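Local coordinates for protein CCN family member 3 (Rattus norvegicus, PDB 5NB8) that acts as a secreted growth regulator that binds integrins and NOTCH1 in proliferation, adhesion and differentiation, represented here by its von Willebrand factor type C domain, at residues A[16-21]-A[26-31]; A[41-46]-A[65-70]. All coordinates share one frame; numbering follows the deposited sequence.

Contact 1 (A[16-21]-A[26-31]); sequences GEKFEP and HCTCRD
A half-cystine sits over an aromatic ring: CB of Cys27 lies over one face of Phe19, 3.6 Å from the ring centroid. The contact is a CH-pi interaction, shifted toward the CE1-CZ side of the ring. Phe19 reaches it because CG is held between the backbone N and the carbonyl carbon (chi1 64°), which folds the ring back over the neighbouring strand. The sulfur of Cys27 stands obliquely to the same ring and touches CD of Pro21 at 3.6 Å. It is bonded to Cys36, and Tyr13 stacks on Phe19, so this side of the hairpin carries a disulfide and stacked aromatic rings.

The other side carries polar groups. The backbones of Lys18 and Thr28 form an antiparallel non-hydrogen-bonded pair, and their side chains run side by side. The lysine chain bends at its last torsion (chi4 -68°), and NZ gives a hydrogen bond of 2.9 Å to OG1 of Thr28. CD of Lys18 meets the edge of the His26 ring, 3.3 Å from NE2.

Phe19 and Cys27 exchange two backbone hydrogen bonds. Farther along, Cys29 N bonds Glu17 O at 2.9 Å, almost straight (174°). Gly16 N reaches Cys29 O at 2.7 Å with a more bent approach. This is an antiparallel beta hairpin, the first two strands of the three-stranded sheet in the fibronectin type I-like part of a von Willebrand factor C domain.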
# COMPACT_ATOMS: atom_id res chain seq x y z
N GLY A 16 10.77 -15.71 1.81
CA GLY A 16 10.26 -15.74 0.46
C GLY A 16 8.75 -15.71 0.31
O GLY A 16 8.27 -15.61 -0.82
N GLU A 17 7.98 -15.79 1.40
CA GLU A 17 6.51 -15.78 1.30
C GLU A 17 5.99 -14.36 1.08
O GLU A 17 6.53 -13.38 1.60
CB GLU A 17 5.88 -16.38 2.57
CG GLU A 17 4.35 -16.46 2.59
CD GLU A 17 3.76 -17.25 3.78
OE1 GLU A 17 4.52 -17.72 4.65
OE2 GLU A 17 2.51 -17.40 3.84
N LYS A 18 4.90 -14.26 0.31
CA LYS A 18 4.27 -12.99 -0.04
C LYS A 18 2.85 -12.92 0.53
O LYS A 18 2.14 -13.91 0.61
CB LYS A 18 4.20 -12.83 -1.56
CG LYS A 18 5.57 -12.69 -2.23
CD LYS A 18 5.44 -12.59 -3.75
CE LYS A 18 6.81 -12.50 -4.42
NZ LYS A 18 7.53 -11.22 -4.14
N PHE A 19 2.43 -11.71 0.90
CA PHE A 19 1.09 -11.56 1.46
C PHE A 19 0.61 -10.13 1.23
O PHE A 19 1.37 -9.25 0.84
CB PHE A 19 1.06 -11.89 2.95
CG PHE A 19 1.89 -10.95 3.79
CD1 PHE A 19 3.27 -11.11 3.85
CD2 PHE A 19 1.30 -9.92 4.50
CE1 PHE A 19 4.04 -10.25 4.61
CE2 PHE A 19 2.07 -9.06 5.27
CZ PHE A 19 3.45 -9.24 5.32
N GLU A 20 -0.67 -9.92 1.50
CA GLU A 20 -1.30 -8.61 1.36
C GLU A 20 -1.98 -8.25 2.68
O GLU A 20 -3.00 -8.87 3.04
CB GLU A 20 -2.32 -8.62 0.22
CG GLU A 20 -1.78 -9.26 -1.03
CD GLU A 20 -2.86 -9.48 -2.06
OE1 GLU A 20 -3.91 -8.81 -1.95
OE2 GLU A 20 -2.66 -10.32 -2.96
N PRO A 21 -1.45 -7.30 3.44
CA PRO A 21 -2.14 -6.93 4.68
C PRO A 21 -3.44 -6.18 4.40
O PRO A 21 -4.36 -6.24 5.23
CB PRO A 21 -1.11 -6.05 5.41
CG PRO A 21 -0.30 -5.42 4.29
CD PRO A 21 -0.27 -6.45 3.17
N HIS A 26 1.49 -4.95 -1.25
CA HIS A 26 1.99 -6.30 -1.50
C HIS A 26 3.32 -6.43 -0.77
O HIS A 26 4.24 -5.63 -1.01
CB HIS A 26 2.17 -6.54 -3.00
CG HIS A 26 2.70 -7.89 -3.35
ND1 HIS A 26 1.92 -9.03 -3.33
CD2 HIS A 26 3.93 -8.30 -3.75
CE1 HIS A 26 2.64 -10.07 -3.69
NE2 HIS A 26 3.87 -9.65 -3.95
N CYS A 27 3.43 -7.43 0.11
CA CYS A 27 4.57 -7.56 1.02
C CYS A 27 5.28 -8.89 0.80
O CYS A 27 4.66 -9.90 0.46
CB CYS A 27 4.14 -7.46 2.49
SG CYS A 27 3.31 -5.88 2.92
N THR A 28 6.59 -8.87 1.02
CA THR A 28 7.42 -10.07 0.91
C THR A 28 8.30 -10.17 2.15
O THR A 28 8.90 -9.18 2.58
CB THR A 28 8.29 -10.03 -0.35
OG1 THR A 28 7.44 -9.95 -1.50
CG2 THR A 28 9.19 -11.30 -0.45
N CYS A 29 8.37 -11.37 2.71
CA CYS A 29 9.30 -11.67 3.79
C CYS A 29 10.62 -12.12 3.19
O CYS A 29 10.64 -13.05 2.37
CB CYS A 29 8.71 -12.75 4.69
SG CYS A 29 9.88 -13.44 5.87
N ARG A 30 11.72 -11.47 3.57
CA ARG A 30 13.05 -11.80 3.05
C ARG A 30 14.01 -11.89 4.23
O ARG A 30 14.43 -10.86 4.77
CB ARG A 30 13.56 -10.75 2.05
CG ARG A 30 12.64 -10.41 0.88
CD ARG A 30 13.33 -9.47 -0.11
NE ARG A 30 12.40 -9.01 -1.15
CZ ARG A 30 11.55 -8.00 -0.99
NH1 ARG A 30 10.73 -7.65 -1.97
NH2 ARG A 30 11.51 -7.33 0.16
N ASP A 31 14.35 -13.12 4.63
CA ASP A 31 15.36 -13.36 5.65
C ASP A 31 15.07 -12.58 6.93
O ASP A 31 15.94 -11.91 7.49
CB ASP A 31 16.76 -13.03 5.11
CG ASP A 31 17.07 -13.78 3.83
OD1 ASP A 31 17.09 -15.03 3.86
OD2 ASP A 31 17.26 -13.13 2.78

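Contact 2 (A[41-46]-A[65-70]); sequences QLDVLL and EKWTCG. With IMD (imidazole), chain F; IMD (imidazole), chain E.
Trp67 is held by the loop 41-46 in two ways, over a face and at an edge. The close part is Leu45. Its CB lies over the centre of the six-membered ring, 3.6 Å from the centroid and only 11° off the normal. With CG anti to the backbone N (chi1 -175°), the side chain extends along the indole, and branch CD2 comes near CG and CB of Trp67. Backbone N of Leu45 also approaches CZ2 of Trp67 at 3.5 Å.

At the edge, Trp67 NE1 gives a hydrogen bond of 2.9 Å to OD1 of Asp43. The N-H points fairly well at the oxygen (154°) but meets it from above the carboxylate plane. Lys56 forms a salt bridge to the same OD1, which probably steadies the negative charge.

The looser side is polar, and two imidazoles lie against it. One, probably from the crystallisation liquor, makes a weak hydrogen bond from N3 to Asp43 OD1 at 3.1 Å. The second makes a long, weak one from N1 to Trp67 O. CB of Val44 points away from the strand.

Trp67 and Leu45 both also touch Pro54. The arrangement is a surface loop packed on one tryptophan of the two-stranded antiparallel sheet 54-57/66-69 in the C-terminal part of the von Willebrand factor C domain.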
# COMPACT_ATOMS: atom_id res chain seq x y z
N GLN A 41 -1.57 4.07 -7.27
CA GLN A 41 -0.74 5.14 -7.83
C GLN A 41 -0.63 6.26 -6.81
O GLN A 41 -1.58 7.01 -6.61
CB GLN A 41 -1.33 5.69 -9.11
CG GLN A 41 -1.00 4.96 -10.36
CD GLN A 41 -1.50 5.71 -11.59
OE1 GLN A 41 -0.97 6.75 -11.99
NE2 GLN A 41 -2.54 5.16 -12.21
N LEU A 42 0.54 6.39 -6.18
CA LEU A 42 0.74 7.48 -5.24
C LEU A 42 1.13 8.74 -6.01
O LEU A 42 2.22 9.28 -5.87
CB LEU A 42 1.78 7.10 -4.18
CG LEU A 42 1.35 5.80 -3.46
CD1 LEU A 42 2.20 5.47 -2.26
CD2 LEU A 42 -0.10 5.91 -3.05
N ASP A 43 0.20 9.19 -6.86
CA ASP A 43 0.50 10.31 -7.73
C ASP A 43 0.18 11.63 -7.04
O ASP A 43 -0.21 11.68 -5.87
CB ASP A 43 -0.24 10.19 -9.06
CG ASP A 43 -1.76 10.21 -8.90
OD1 ASP A 43 -2.26 10.12 -7.76
OD2 ASP A 43 -2.44 10.31 -9.92
N VAL A 44 0.38 12.72 -7.78
CA VAL A 44 0.30 14.07 -7.25
C VAL A 44 -0.60 14.87 -8.18
O VAL A 44 -0.56 14.70 -9.40
CB VAL A 44 1.70 14.70 -7.14
CG1 VAL A 44 1.61 16.13 -6.70
CG2 VAL A 44 2.58 13.89 -6.17
N LEU A 45 -1.44 15.72 -7.60
CA LEU A 45 -2.32 16.59 -8.37
C LEU A 45 -2.31 17.96 -7.71
O LEU A 45 -2.68 18.07 -6.54
CB LEU A 45 -3.74 16.03 -8.46
CG LEU A 45 -4.68 16.85 -9.36
CD1 LEU A 45 -4.27 16.70 -10.82
CD2 LEU A 45 -6.14 16.45 -9.20
N LEU A 46 -1.88 18.97 -8.44
CA LEU A 46 -1.70 20.32 -7.93
C LEU A 46 -2.96 21.17 -8.12
O LEU A 46 -3.78 20.90 -9.01
CB LEU A 46 -0.52 20.99 -8.62
CG LEU A 46 0.83 20.29 -8.47
CD1 LEU A 46 1.92 21.19 -9.04
CD2 LEU A 46 1.10 19.97 -7.02
N GLU A 65 -7.79 5.25 -3.37
CA GLU A 65 -8.40 6.56 -3.30
C GLU A 65 -8.26 7.28 -4.63
O GLU A 65 -7.30 7.06 -5.38
CB GLU A 65 -7.77 7.39 -2.19
CG GLU A 65 -8.16 6.93 -0.80
CD GLU A 65 -7.09 6.11 -0.13
OE1 GLU A 65 -6.91 6.26 1.09
OE2 GLU A 65 -6.42 5.32 -0.83
N LYS A 66 -9.23 8.15 -4.92
CA LYS A 66 -9.32 8.87 -6.18
C LYS A 66 -9.37 10.37 -5.93
O LYS A 66 -9.79 10.83 -4.87
CB LYS A 66 -10.56 8.46 -6.98
CG LYS A 66 -10.70 6.96 -7.23
CD LYS A 66 -9.52 6.41 -8.00
CE LYS A 66 -9.58 4.89 -8.10
NZ LYS A 66 -8.49 4.37 -8.96
N TRP A 67 -8.97 11.13 -6.95
CA TRP A 67 -8.87 12.57 -6.79
C TRP A 67 -10.24 13.23 -6.88
O TRP A 67 -11.08 12.84 -7.70
CB TRP A 67 -7.94 13.17 -7.85
CG TRP A 67 -6.47 12.93 -7.56
CD1 TRP A 67 -5.65 12.06 -8.21
CD2 TRP A 67 -5.68 13.53 -6.52
NE1 TRP A 67 -4.39 12.08 -7.65
CE2 TRP A 67 -4.38 12.98 -6.61
CE3 TRP A 67 -5.93 14.49 -5.53
CZ2 TRP A 67 -3.33 13.36 -5.76
CZ3 TRP A 67 -4.89 14.87 -4.68
CH2 TRP A 67 -3.61 14.30 -4.79
N THR A 68 -10.47 14.21 -6.01
CA THR A 68 -11.66 15.05 -6.01
C THR A 68 -11.22 16.50 -5.90
O THR A 68 -10.06 16.80 -5.58
CB THR A 68 -12.61 14.73 -4.85
OG1 THR A 68 -12.08 15.29 -3.64
CG2 THR A 68 -12.77 13.22 -4.67
N CYS A 69 -12.18 17.39 -6.13
CA CYS A 69 -11.98 18.83 -5.99
C CYS A 69 -12.81 19.28 -4.79
O CYS A 69 -14.04 19.31 -4.86
CB CYS A 69 -12.38 19.56 -7.27
SG CYS A 69 -11.43 19.07 -8.74
N GLY A 70 -12.14 19.59 -3.68
CA GLY A 70 -12.82 20.04 -2.48
C GLY A 70 -13.02 21.54 -2.40
O GLY A 70 -14.11 22.03 -2.13
N1 IMD F . -5.87 6.68 -9.01
C2 IMD F . -5.45 7.65 -8.17
N3 IMD F . -4.71 8.54 -8.86
C4 IMD F . -4.67 8.15 -10.14
C5 IMD F . -5.40 6.97 -10.24
N1 IMD E . -13.30 10.22 -8.23
C2 IMD E . -13.31 9.37 -9.28
N3 IMD E . -14.32 8.49 -9.13
C4 IMD E . -14.95 8.78 -7.97
C5 IMD E . -14.31 9.87 -7.41

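Contacts 1 and 2 follow one another along the chain and lie on opposite sides of its centre. Their centres are 28 Å apart and they do not touch. Contact 1 is partly buried and joins two strands of one sheet, with the larger interface. Contact 2 is a surface contact that joins a loop to a strand of a separate two-stranded sheet, so the two share no strand. Backbone pairing dominates 16-21/26-31, whereas side chains do most of the work in 41-46/65-70, where a carboxylate takes the indole N-H. In contact 1 two disulfides leave the interface itself, to Cys6 and Cys36. In contact 2 Cys69, bonded to Cys51, takes no part in the interface.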